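Local coordinates for protein Glp_546_48378_50642 (Giardia intestinalis, PDB 2QVW) that cleaves double-stranded RNA into small interfering RNAs of 21 to 23 base pairs in the RNA interference pathway, as the Dicer enzyme of this parasite, at residues L6-T11 with L23-H28; G30-F35 with V48-G53; A83-I88 with L112-L117; A271-D276 with R320-P325. One frame throughout, in Å; residues are numbered along the deposited sequence.

Contact 1 of 4, residues L6-T11 with L23-H28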
loop_
_atom_site.group_PDB
_atom_site.type_symbol
_atom_site.label_atom_id
_atom_site.label_comp_id
_atom_site.label_asym_id
_atom_site.label_seq_id
_atom_site.Cartn_x
_atom_site.Cartn_y
_atom_site.Cartn_z
ATOM N N LEU A 6 -2.812 -21.322 8.291
ATOM C CA LEU A 6 -2.333 -20.027 8.734
ATOM C C LEU A 6 -3.365 -19.479 9.696
ATOM O O LEU A 6 -4.556 -19.456 9.389
ATOM C CB LEU A 6 -2.176 -19.081 7.549
ATOM C CG LEU A 6 -1.074 -19.398 6.534
ATOM C CD1 LEU A 6 -1.335 -20.720 5.842
ATOM C CD2 LEU A 6 -1.015 -18.275 5.513
ATOM N N GLY A 7 -2.905 -19.048 10.863
ATOM C CA GLY A 7 -3.810 -18.517 11.864
ATOM C C GLY A 7 -4.026 -17.026 11.744
ATOM O O GLY A 7 -3.138 -16.292 11.318
ATOM N N HIS A 8 -5.220 -16.584 12.122
ATOM C CA HIS A 8 -5.602 -15.178 12.083
ATOM C C HIS A 8 -6.531 -14.945 13.267
ATOM O O HIS A 8 -7.489 -15.686 13.452
ATOM C CB HIS A 8 -6.349 -14.857 10.781
ATOM C CG HIS A 8 -5.485 -14.866 9.557
ATOM N ND1 HIS A 8 -4.481 -13.948 9.348
ATOM C CD2 HIS A 8 -5.499 -15.663 8.462
ATOM C CE1 HIS A 8 -3.912 -14.177 8.176
ATOM N NE2 HIS A 8 -4.511 -15.213 7.619
ATOM N N CYS A 9 -6.247 -13.926 14.067
ATOM C CA CYS A 9 -7.077 -13.627 15.233
ATOM C C CYS A 9 -8.156 -12.596 14.931
ATOM O O CYS A 9 -7.923 -11.391 15.005
ATOM C CB CYS A 9 -6.218 -13.118 16.394
ATOM S SG CYS A 9 -5.128 -14.350 17.140
ATOM N N CYS A 10 -9.347 -13.064 14.593
ATOM C CA CYS A 10 -10.422 -12.137 14.301
ATOM C C CYS A 10 -10.931 -11.518 15.589
ATOM O O CYS A 10 -10.698 -12.036 16.685
ATOM C CB CYS A 10 -11.574 -12.842 13.578
ATOM S SG CYS A 10 -11.123 -13.532 11.969
ATOM N N THR A 11 -11.620 -10.395 15.429
ATOM C CA THR A 11 -12.207 -9.653 16.531
ATOM C C THR A 11 -13.367 -8.875 15.937
ATOM O O THR A 11 -13.168 -7.864 15.275
ATOM C CB THR A 11 -11.204 -8.661 17.151
ATOM O OG1 THR A 11 -10.012 -9.353 17.538
ATOM C CG2 THR A 11 -11.800 -8.011 18.378
ATOM N N LEU A 23 -9.132 -17.700 12.769
ATOM C CA LEU A 23 -9.380 -18.052 11.388
ATOM C C LEU A 23 -8.247 -18.861 10.791
ATOM O O LEU A 23 -7.104 -18.421 10.765
ATOM C CB LEU A 23 -9.616 -16.801 10.539
ATOM C CG LEU A 23 -9.688 -17.057 9.027
ATOM C CD1 LEU A 23 -10.630 -18.209 8.719
ATOM C CD2 LEU A 23 -10.142 -15.801 8.342
ATOM N N LEU A 24 -8.581 -20.046 10.295
ATOM C CA LEU A 24 -7.606 -20.932 9.681
ATOM C C LEU A 24 -7.782 -20.909 8.171
ATOM O O LEU A 24 -8.838 -21.269 7.654
ATOM C CB LEU A 24 -7.797 -22.354 10.207
ATOM C CG LEU A 24 -7.739 -22.467 11.736
ATOM C CD1 LEU A 24 -8.072 -23.880 12.174
ATOM C CD2 LEU A 24 -6.354 -22.056 12.219
ATOM N N LEU A 25 -6.747 -20.470 7.469
ATOM C CA LEU A 25 -6.781 -20.414 6.020
ATOM C C LEU A 25 -5.767 -21.378 5.452
ATOM O O LEU A 25 -4.674 -21.531 5.988
ATOM C CB LEU A 25 -6.454 -19.012 5.534
ATOM C CG LEU A 25 -7.540 -17.973 5.753
ATOM C CD1 LEU A 25 -7.108 -16.665 5.122
ATOM C CD2 LEU A 25 -8.837 -18.460 5.129
ATOM N N ASP A 26 -6.131 -22.027 4.357
ATOM C CA ASP A 26 -5.240 -22.971 3.712
ATOM C C ASP A 26 -4.353 -22.241 2.724
ATOM O O ASP A 26 -3.688 -22.870 1.912
ATOM C CB ASP A 26 -6.049 -24.034 2.973
ATOM C CG ASP A 26 -6.681 -23.510 1.698
ATOM O OD1 ASP A 26 -7.143 -22.346 1.694
ATOM O OD2 ASP A 26 -6.730 -24.269 0.703
ATOM N N THR A 27 -4.340 -20.915 2.788
ATOM C CA THR A 27 -3.529 -20.140 1.859
ATOM C C THR A 27 -2.796 -18.977 2.522
ATOM O O THR A 27 -3.165 -18.535 3.616
ATOM C CB THR A 27 -4.389 -19.580 0.709
ATOM O OG1 THR A 27 -5.380 -20.542 0.335
ATOM C CG2 THR A 27 -3.524 -19.303 -0.496
ATOM N N HIS A 28 -1.754 -18.492 1.842
ATOM C CA HIS A 28 -0.938 -17.372 2.320
ATOM C C HIS A 28 -1.447 -16.056 1.754
ATOM O O HIS A 28 -1.316 -15.785 0.565
ATOM C CB HIS A 28 0.525 -17.556 1.901
ATOM C CG HIS A 28 1.153 -18.815 2.418
ATOM N ND1 HIS A 28 1.498 -18.987 3.743
ATOM C CD2 HIS A 28 1.490 -19.967 1.789
ATOM C CE1 HIS A 28 2.018 -20.191 3.906
ATOM N NE2 HIS A 28 2.025 -20.805 2.736
#

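Contact 2 of 4, residues G30-F35 with V48-G53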
loop_
_atom_site.group_PDB
_atom_site.type_symbol
_atom_site.label_atom_id
_atom_site.label_comp_id
_atom_site.label_asym_id
_atom_site.label_seq_id
_atom_site.Cartn_x
_atom_site.Cartn_y
_atom_site.Cartn_z
ATOM N N GLY A 30 -0.714 -12.935 3.428
ATOM C CA GLY A 30 -0.088 -11.962 4.302
ATOM C C GLY A 30 -1.008 -11.551 5.435
ATOM O O GLY A 30 -1.641 -12.387 6.074
ATOM N N THR A 31 -1.077 -10.251 5.690
ATOM C CA THR A 31 -1.948 -9.741 6.729
ATOM C C THR A 31 -3.258 -9.398 6.032
ATOM O O THR A 31 -3.258 -9.046 4.849
ATOM C CB THR A 31 -1.372 -8.476 7.365
ATOM O OG1 THR A 31 -1.337 -7.435 6.390
ATOM C CG2 THR A 31 0.035 -8.728 7.862
ATOM N N LEU A 32 -4.367 -9.513 6.758
ATOM C CA LEU A 32 -5.675 -9.213 6.198
ATOM C C LEU A 32 -6.181 -7.885 6.711
ATOM O O LEU A 32 -6.282 -7.676 7.911
ATOM C CB LEU A 32 -6.677 -10.315 6.553
ATOM C CG LEU A 32 -6.288 -11.723 6.085
ATOM C CD1 LEU A 32 -7.426 -12.664 6.358
ATOM C CD2 LEU A 32 -5.962 -11.726 4.599
ATOM N N PRO A 33 -6.502 -6.961 5.797
ATOM C CA PRO A 33 -7.006 -5.632 6.156
ATOM C C PRO A 33 -8.388 -5.695 6.816
ATOM O O PRO A 33 -9.326 -6.262 6.258
ATOM C CB PRO A 33 -7.029 -4.907 4.813
ATOM C CG PRO A 33 -7.369 -6.009 3.863
ATOM C CD PRO A 33 -6.458 -7.125 4.333
ATOM N N GLY A 34 -8.504 -5.113 8.006
ATOM C CA GLY A 34 -9.777 -5.124 8.694
ATOM C C GLY A 34 -10.804 -4.407 7.849
ATOM O O GLY A 34 -10.512 -3.983 6.734
ATOM N N PHE A 35 -12.016 -4.280 8.368
ATOM C CA PHE A 35 -13.076 -3.587 7.650
ATOM C C PHE A 35 -14.292 -3.489 8.549
ATOM O O PHE A 35 -14.489 -4.335 9.409
ATOM C CB PHE A 35 -13.442 -4.335 6.370
ATOM C CG PHE A 35 -14.078 -5.661 6.608
ATOM C CD1 PHE A 35 -13.308 -6.777 6.912
ATOM C CD2 PHE A 35 -15.451 -5.796 6.541
ATOM C CE1 PHE A 35 -13.904 -8.014 7.140
ATOM C CE2 PHE A 35 -16.060 -7.026 6.768
ATOM C CZ PHE A 35 -15.282 -8.138 7.069
ATOM N N VAL A 48 -14.532 -5.416 11.952
ATOM C CA VAL A 48 -13.753 -6.648 12.021
ATOM C C VAL A 48 -12.265 -6.374 11.859
ATOM O O VAL A 48 -11.838 -5.766 10.876
ATOM C CB VAL A 48 -14.157 -7.622 10.921
ATOM C CG1 VAL A 48 -13.350 -8.905 11.055
ATOM C CG2 VAL A 48 -15.651 -7.896 10.991
ATOM N N TYR A 49 -11.472 -6.844 12.813
ATOM C CA TYR A 49 -10.033 -6.628 12.767
ATOM C C TYR A 49 -9.301 -7.951 12.639
ATOM O O TYR A 49 -9.694 -8.941 13.255
ATOM C CB TYR A 49 -9.582 -5.921 14.041
ATOM C CG TYR A 49 -10.362 -4.661 14.346
ATOM C CD1 TYR A 49 -10.012 -3.442 13.779
ATOM C CD2 TYR A 49 -11.457 -4.692 15.204
ATOM C CE1 TYR A 49 -10.731 -2.285 14.063
ATOM C CE2 TYR A 49 -12.182 -3.546 15.495
ATOM C CZ TYR A 49 -11.817 -2.346 14.925
ATOM O OH TYR A 49 -12.540 -1.215 15.226
ATOM N N PHE A 50 -8.235 -7.965 11.844
ATOM C CA PHE A 50 -7.444 -9.176 11.650
ATOM C C PHE A 50 -6.036 -8.934 12.153
ATOM O O PHE A 50 -5.638 -7.792 12.363
ATOM C CB PHE A 50 -7.376 -9.556 10.168
ATOM C CG PHE A 50 -8.711 -9.751 9.526
ATOM C CD1 PHE A 50 -9.500 -10.842 9.850
ATOM C CD2 PHE A 50 -9.185 -8.829 8.608
ATOM C CE1 PHE A 50 -10.740 -11.012 9.276
ATOM C CE2 PHE A 50 -10.424 -8.990 8.028
ATOM C CZ PHE A 50 -11.207 -10.089 8.364
ATOM N N GLU A 51 -5.286 -10.019 12.331
ATOM C CA GLU A 51 -3.902 -9.948 12.792
ATOM C C GLU A 51 -3.270 -11.330 12.807
ATOM O O GLU A 51 -3.673 -12.204 13.579
ATOM C CB GLU A 51 -3.842 -9.331 14.180
ATOM C CG GLU A 51 -4.761 -9.990 15.151
ATOM C CD GLU A 51 -5.152 -9.061 16.269
ATOM O OE1 GLU A 51 -4.253 -8.623 17.015
ATOM O OE2 GLU A 51 -6.358 -8.760 16.401
ATOM N N ALA A 52 -2.273 -11.508 11.941
ATOM C CA ALA A 52 -1.546 -12.766 11.794
ATOM C C ALA A 52 -1.317 -13.533 13.093
ATOM O O ALA A 52 -1.187 -12.951 14.165
ATOM C CB ALA A 52 -0.210 -12.507 11.102
ATOM N N GLY A 53 -1.262 -14.853 12.975
ATOM C CA GLY A 53 -1.047 -15.694 14.132
ATOM C C GLY A 53 0.017 -16.722 13.816
ATOM O O GLY A 53 0.831 -16.498 12.925
#

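Contact 3 of 4, residues A83-I88 with L112-L117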
loop_
_atom_site.group_PDB
_atom_site.type_symbol
_atom_site.label_atom_id
_atom_site.label_comp_id
_atom_site.label_asym_id
_atom_site.label_seq_id
_atom_site.Cartn_x
_atom_site.Cartn_y
_atom_site.Cartn_z
ATOM N N ALA A 83 -23.987 -24.547 4.253
ATOM C CA ALA A 83 -22.936 -25.007 5.148
ATOM C C ALA A 83 -21.570 -25.139 4.472
ATOM O O ALA A 83 -21.076 -26.247 4.251
ATOM C CB ALA A 83 -23.337 -26.330 5.782
ATOM N N SER A 84 -20.961 -24.000 4.159
ATOM C CA SER A 84 -19.658 -23.973 3.524
ATOM C C SER A 84 -19.233 -22.534 3.336
ATOM O O SER A 84 -19.825 -21.817 2.540
ATOM C CB SER A 84 -19.710 -24.667 2.164
ATOM O OG SER A 84 -18.415 -24.784 1.603
ATOM N N TRP A 85 -18.210 -22.114 4.075
ATOM C CA TRP A 85 -17.698 -20.749 3.977
ATOM C C TRP A 85 -17.258 -20.447 2.552
ATOM O O TRP A 85 -17.601 -19.408 1.987
ATOM C CB TRP A 85 -16.513 -20.565 4.915
ATOM C CG TRP A 85 -16.843 -20.828 6.345
ATOM C CD1 TRP A 85 -16.323 -21.811 7.139
ATOM C CD2 TRP A 85 -17.743 -20.078 7.173
ATOM N NE1 TRP A 85 -16.838 -21.717 8.416
ATOM C CE2 TRP A 85 -17.711 -20.663 8.464
ATOM C CE3 TRP A 85 -18.572 -18.965 6.952
ATOM C CZ2 TRP A 85 -18.474 -20.175 9.527
ATOM C CZ3 TRP A 85 -19.331 -18.477 8.008
ATOM C CH2 TRP A 85 -19.275 -19.083 9.284
ATOM N N THR A 86 -16.487 -21.367 1.980
ATOM C CA THR A 86 -15.990 -21.228 0.619
ATOM C C THR A 86 -17.136 -21.042 -0.371
ATOM O O THR A 86 -17.010 -20.323 -1.356
ATOM C CB THR A 86 -15.183 -22.475 0.218
ATOM O OG1 THR A 86 -14.042 -22.589 1.072
ATOM C CG2 THR A 86 -14.740 -22.389 -1.234
ATOM N N GLU A 87 -18.254 -21.699 -0.095
ATOM C CA GLU A 87 -19.421 -21.640 -0.964
ATOM C C GLU A 87 -20.192 -20.366 -0.692
ATOM O O GLU A 87 -20.571 -19.647 -1.613
ATOM C CB GLU A 87 -20.316 -22.860 -0.717
ATOM C CG GLU A 87 -21.398 -23.077 -1.756
ATOM C CD GLU A 87 -22.269 -24.282 -1.441
ATOM O OE1 GLU A 87 -21.724 -25.408 -1.310
ATOM O OE2 GLU A 87 -23.500 -24.094 -1.330
ATOM N N ILE A 88 -20.426 -20.094 0.584
ATOM C CA ILE A 88 -21.140 -18.891 0.983
ATOM C C ILE A 88 -20.469 -17.712 0.298
ATOM O O ILE A 88 -21.123 -16.734 -0.075
ATOM C CB ILE A 88 -21.070 -18.657 2.513
ATOM C CG1 ILE A 88 -21.773 -19.789 3.261
ATOM C CG2 ILE A 88 -21.726 -17.338 2.860
ATOM C CD1 ILE A 88 -21.761 -19.628 4.763
ATOM N N LEU A 112 -11.647 -21.805 4.752
ATOM C CA LEU A 112 -11.620 -21.176 6.066
ATOM C C LEU A 112 -12.471 -21.850 7.143
ATOM O O LEU A 112 -13.542 -22.371 6.860
ATOM C CB LEU A 112 -12.008 -19.692 5.945
ATOM C CG LEU A 112 -13.281 -19.226 5.238
ATOM C CD1 LEU A 112 -13.513 -17.757 5.526
ATOM C CD2 LEU A 112 -13.155 -19.443 3.748
ATOM N N ALA A 113 -11.973 -21.831 8.379
ATOM C CA ALA A 113 -12.665 -22.416 9.533
ATOM C C ALA A 113 -12.505 -21.496 10.752
ATOM O O ALA A 113 -11.390 -21.188 11.164
ATOM C CB ALA A 113 -12.097 -23.793 9.844
ATOM N N PHE A 114 -13.620 -21.067 11.330
ATOM C CA PHE A 114 -13.593 -20.174 12.483
ATOM C C PHE A 114 -13.729 -20.912 13.813
ATOM O O PHE A 114 -14.588 -21.782 13.973
ATOM C CB PHE A 114 -14.709 -19.142 12.360
ATOM C CG PHE A 114 -14.635 -18.330 11.110
ATOM C CD1 PHE A 114 -13.619 -17.410 10.925
ATOM C CD2 PHE A 114 -15.569 -18.495 10.102
ATOM C CE1 PHE A 114 -13.535 -16.660 9.747
ATOM C CE2 PHE A 114 -15.491 -17.748 8.918
ATOM C CZ PHE A 114 -14.474 -16.833 8.744
ATOM N N LEU A 115 -12.865 -20.560 14.762
ATOM C CA LEU A 115 -12.882 -21.161 16.088
ATOM C C LEU A 115 -13.099 -20.090 17.130
ATOM O O LEU A 115 -12.713 -18.935 16.949
ATOM C CB LEU A 115 -11.566 -21.871 16.383
ATOM C CG LEU A 115 -11.240 -23.061 15.495
ATOM C CD1 LEU A 115 -10.072 -23.819 16.100
ATOM C CD2 LEU A 115 -12.467 -23.969 15.386
ATOM N N PRO A 116 -13.717 -20.461 18.250
ATOM C CA PRO A 116 -13.981 -19.504 19.322
ATOM C C PRO A 116 -12.729 -19.218 20.133
ATOM O O PRO A 116 -11.903 -20.107 20.354
ATOM C CB PRO A 116 -15.029 -20.208 20.176
ATOM C CG PRO A 116 -15.598 -21.231 19.276
ATOM C CD PRO A 116 -14.419 -21.720 18.507
ATOM N N LEU A 117 -12.595 -17.974 20.580
ATOM C CA LEU A 117 -11.450 -17.576 21.385
ATOM C C LEU A 117 -11.925 -16.689 22.519
ATOM O O LEU A 117 -12.783 -15.835 22.320
ATOM C CB LEU A 117 -10.418 -16.829 20.530
ATOM C CG LEU A 117 -9.729 -17.605 19.393
ATOM C CD1 LEU A 117 -8.609 -16.756 18.808
ATOM C CD2 LEU A 117 -9.161 -18.919 19.912
#

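Contact 4 of 4, residues A271-D276 with R320-P325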
loop_
_atom_site.group_PDB
_atom_site.type_symbol
_atom_site.label_atom_id
_atom_site.label_comp_id
_atom_site.label_asym_id
_atom_site.label_seq_id
_atom_site.Cartn_x
_atom_site.Cartn_y
_atom_site.Cartn_z
ATOM N N ALA A 271 -15.737 -14.290 5.354
ATOM C CA ALA A 271 -15.463 -15.232 4.275
ATOM C C ALA A 271 -15.508 -14.437 2.972
ATOM O O ALA A 271 -14.544 -14.459 2.196
ATOM C CB ALA A 271 -16.508 -16.331 4.251
ATOM N N LYS A 272 -16.629 -13.740 2.753
ATOM C CA LYS A 272 -16.838 -12.903 1.572
ATOM C C LYS A 272 -15.630 -12.003 1.369
ATOM O O LYS A 272 -15.203 -11.750 0.244
ATOM C CB LYS A 272 -18.056 -12.000 1.753
ATOM C CG LYS A 272 -19.408 -12.686 1.886
ATOM C CD LYS A 272 -20.503 -11.612 1.987
ATOM C CE LYS A 272 -21.890 -12.202 2.107
ATOM N NZ LYS A 272 -22.905 -11.134 2.183
ATOM N N HIS A 273 -15.096 -11.506 2.478
ATOM C CA HIS A 273 -13.945 -10.631 2.434
ATOM C C HIS A 273 -12.808 -11.350 1.745
ATOM O O HIS A 273 -12.232 -10.855 0.778
ATOM C CB HIS A 273 -13.539 -10.253 3.847
ATOM C CG HIS A 273 -12.500 -9.180 3.906
ATOM N ND1 HIS A 273 -12.670 -7.946 3.318
ATOM C CD2 HIS A 273 -11.285 -9.149 4.501
ATOM C CE1 HIS A 273 -11.605 -7.203 3.548
ATOM N NE2 HIS A 273 -10.749 -7.909 4.265
ATOM N N ILE A 274 -12.491 -12.532 2.252
ATOM C CA ILE A 274 -11.435 -13.354 1.683
ATOM C C ILE A 274 -11.727 -13.625 0.210
ATOM O O ILE A 274 -10.822 -13.636 -0.618
ATOM C CB ILE A 274 -11.335 -14.701 2.434
ATOM C CG1 ILE A 274 -10.903 -14.456 3.879
ATOM C CG2 ILE A 274 -10.346 -15.610 1.757
ATOM C CD1 ILE A 274 -10.764 -15.710 4.691
ATOM N N CYS A 275 -12.998 -13.852 -0.104
ATOM C CA CYS A 275 -13.415 -14.124 -1.474
ATOM C C CYS A 275 -13.237 -12.860 -2.293
ATOM O O CYS A 275 -12.776 -12.892 -3.439
ATOM C CB CYS A 275 -14.880 -14.552 -1.506
ATOM S SG CYS A 275 -15.515 -14.839 -3.170
ATOM N N ASP A 276 -13.620 -11.742 -1.691
ATOM C CA ASP A 276 -13.503 -10.446 -2.342
ATOM C C ASP A 276 -12.043 -10.333 -2.759
ATOM O O ASP A 276 -11.710 -10.360 -3.949
ATOM C CB ASP A 276 -13.856 -9.337 -1.345
ATOM C CG ASP A 276 -14.149 -7.996 -2.010
ATOM O OD1 ASP A 276 -13.866 -7.824 -3.217
ATOM O OD2 ASP A 276 -14.661 -7.104 -1.304
ATOM N N ARG A 320 -19.482 -3.947 3.790
ATOM C CA ARG A 320 -18.150 -3.807 4.358
ATOM C C ARG A 320 -17.248 -2.775 3.678
ATOM O O ARG A 320 -17.334 -2.546 2.469
ATOM C CB ARG A 320 -17.475 -5.172 4.343
ATOM C CG ARG A 320 -17.579 -5.868 3.013
ATOM C CD ARG A 320 -16.830 -7.183 3.020
ATOM N NE ARG A 320 -16.828 -7.755 1.683
ATOM C CZ ARG A 320 -17.916 -8.228 1.090
ATOM N NH1 ARG A 320 -19.081 -8.203 1.731
ATOM N NH2 ARG A 320 -17.846 -8.701 -0.145
ATOM N N THR A 321 -16.376 -2.166 4.475
ATOM C CA THR A 321 -15.440 -1.167 3.986
ATOM C C THR A 321 -14.103 -1.382 4.664
ATOM O O THR A 321 -13.965 -1.129 5.853
ATOM C CB THR A 321 -15.926 0.241 4.305
ATOM O OG1 THR A 321 -17.131 0.501 3.581
ATOM C CG2 THR A 321 -14.892 1.262 3.909
ATOM N N PRO A 322 -13.098 -1.854 3.906
ATOM C CA PRO A 322 -11.724 -2.146 4.339
ATOM C C PRO A 322 -10.924 -0.902 4.709
ATOM O O PRO A 322 -10.971 0.109 4.007
ATOM C CB PRO A 322 -11.113 -2.852 3.124
ATOM C CG PRO A 322 -12.305 -3.336 2.339
ATOM C CD PRO A 322 -13.266 -2.193 2.485
ATOM N N PHE A 323 -10.183 -0.971 5.807
ATOM C CA PHE A 323 -9.376 0.166 6.215
ATOM C C PHE A 323 -7.930 -0.248 6.402
ATOM O O PHE A 323 -7.635 -1.344 6.884
ATOM C CB PHE A 323 -9.914 0.786 7.505
ATOM C CG PHE A 323 -10.144 -0.201 8.619
ATOM C CD1 PHE A 323 -11.392 -0.788 8.800
ATOM C CD2 PHE A 323 -9.121 -0.527 9.497
ATOM C CE1 PHE A 323 -11.617 -1.687 9.846
ATOM C CE2 PHE A 323 -9.340 -1.424 10.542
ATOM C CZ PHE A 323 -10.590 -2.004 10.717
ATOM N N GLY A 324 -7.024 0.633 6.007
ATOM C CA GLY A 324 -5.614 0.328 6.144
ATOM C C GLY A 324 -5.151 0.424 7.581
ATOM O O GLY A 324 -5.940 0.789 8.458
ATOM N N PRO A 325 -3.877 0.093 7.858
ATOM C CA PRO A 325 -3.396 0.179 9.238
ATOM C C PRO A 325 -3.873 1.485 9.870
ATOM O O PRO A 325 -4.059 2.491 9.182
ATOM C CB PRO A 325 -1.883 0.123 9.074
ATOM C CG PRO A 325 -1.728 -0.811 7.901
ATOM C CD PRO A 325 -2.796 -0.326 6.942
#

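Contact 1 of 4, residues L6-T11 with L23-H28
The imidazole of His8 overlaps the end of Leu25, with CD2 of His8 3.8 Å from CD1 of Leu25. The two side chains cross at about a right angle. CG of His8 sits beside the backbone N and anti to the carbonyl carbon (chi1 -71°), and the ring starts out from the face of the sheet that also carries Leu23 and Leu25. CB of His8 also lies against CB of Leu23, at 3.8 Å. Two residues on, SG of Cys10 touches CB of Leu23 at 3.9 Å, so Leu23 is met by two residues of the other strand. At the other end the side chains of Leu6 and His28 cross at about a right angle, with CG of Leu6 3.8 Å from ND1 of His28. The exact placing of the Leu6 end is doubtful.

The backbones run antiparallel. Leu6 and Leu25 form a hydrogen-bonded pair: Leu6 N to Leu25 O is 3.0 Å and Leu25 N to Leu6 O is 3.1 Å. Both bonds are nearly straight. Leu23 N donates to His8 O at 2.7 Å. Past Leu25 the chain leaves the sheet, and OG1 of Thr27 bonds to OD1 of Asp26 from above the carboxylate plane. Ile274 of helix 267-284 covers Leu23 and Leu25. This is a beta hairpin of two inner strands, 6-13 and 18-25, in the Giardia Dicer N-terminal domain.

Contact 2 of 4, residues G30-F35 with V48-G53
The ring of Phe35 has CB of Val48 over one face, 3.8 Å above the plane and offset toward the rim. This is a CH-pi contact. At the edge of the same ring, close to its plane, comes the tip of Phe50, with CE1 of Phe35 3.6 Å from CZ of Phe50. The two rings meet rim to rim, with planes 30° apart, and neither covers the other. Phe50 in turn has CD1 of Leu32 over one face, and CB of Leu32 packs 3.6 Å from its CD2. The carbonyl of Pro33 lies at its edge, with O 3.4 Å from CE2 of Phe50.

In Phe35, CG stands between the backbone N and the carbonyl carbon (chi1 67°), and the side chain runs beside that of Val48 in the same direction. The backbones of these two residues form an antiparallel hydrogen-bonded pair. Phe35 N reaches Val48 O at 2.9 Å, and Val48 N reaches Phe35 O at 2.8 Å. CA of Gly34 lies 4.3 Å from CA of Tyr49. His273 of helix 267-284 stacks on Phe35, and Ile270 touches Val48 and Phe50. The contact joins antiparallel strands 35-37 and 46-49 where the first begins, with an apolar cluster between the sheet and helix 267-284.

Contact 3 of 4, residues A83-I88 with L112-L117
Trp85 and Phe114 make the tight part of this contact. The edge of Phe114 points at the face of the indole in a T-shaped (edge-to-face) stack. The centroids of the Phe114 ring and the six-membered ring of Trp85 are 4.8 Å apart, and the planes stand at 84°. CE2 of Phe114 sits 3.6 Å above the indole plane, over its centre. CD2 of Phe114 is over the same face, 3.4 Å from CZ2 of Trp85. The root of the tryptophan is packed too: CB of Trp85 is 3.5 Å from CG of Leu112, and the two side chains cross at about a right angle. CG of Leu112 lies between its backbone N and carbonyl carbon (chi1 52°), and from there it meets that CB.

The looser side is at Thr86, which is partly exposed. Its OG1 is 4.2 Å from CD2 of Leu112, and its polar partner is Ala110 O, in the loop before the strand. Ala113 points away from the helix and adds little, with its CA 4.4 Å from NE1 of Trp85. No hydrogen bond crosses between the segments; packing, mostly of side chains, joins them. Ser84 stands at the N-cap position, and its carbonyl O accepts the bond from Ile88 N in the first turn.

Helix 267-284 packs on the same side chains, with Leu267 against Trp85 and Phe114 and Ala271 against Leu112. Phe74 of helix 60-77 also meets the indole. The contact is a helix-on-sheet packing in the Giardia Dicer N-terminal domain, where the short helix 85-90 lies against an outermost strand, 112-117.

Contact 4 of 4, residues A271-D276 with R320-P325
CG of Arg320 stands between the backbone N and the carbonyl carbon (chi1 49°), and the chain is extended from CG to NE, which brings NE toward helix 267-284. The guanidinium lies by residues 272 to 276. There it meets Asp276, whose CG is anti to the backbone N (chi1 -164°). OD2 of Asp276 is 3.7 Å from NH2 of Arg320, a long salt bridge. The carboxylate comes to the edge of the guanidinium, and the two planes are 88° apart. The same OD2 has a hydrogen bond from Thr98 OG1, so the arginine is its weaker partner.

One face of the guanidinium is covered by Lys272, whose CB lies 3.7 Å above the plane, toward the rim. The lysine chain crosses the arginine at about a right angle, with CD of Lys272 3.7 Å from NH1 of Arg320. Its NZ goes on to salt bridges with Glu269 and Glu96. These glutamates also make long, weak ion pairs with NH1 of Arg320, which may ease the nearness of the two positive groups. CE1 of His273 meets CG of Pro322 at 4.1 Å, at the edge of the imidazole. NE2 of His273 is bonded to Pro33 O.

Helix 267-284 packs beside the edge strand 320-322, largely through polar side chains. Segment 320-325 bonds by its backbone through Thr321 with Lys36 and Phe323 with Gly34.

All four contacts belong to one antiparallel sheet and the helices packed on it. Contact 1 holds an inner hairpin of it and joins contact 2 by backbone pairing of strands 6-13 and 46-49, and contact 3 by pairing of 18-25 with 112-117. Contacts 3 and 4 lie at opposite outer strands. Contacts 1, 3 and 4 are buried, contact 2 partly so. Contact 1 joins backbone bonds to apolar packing, contact 2 adds a backbone pair to aromatic packing, contact 3 has packing without hydrogen bonds, and contact 4 is polar, with one long salt bridge. Helix 267-284, which supplies contact 4, also reaches the other three, through Ile274, His273 and Ala271.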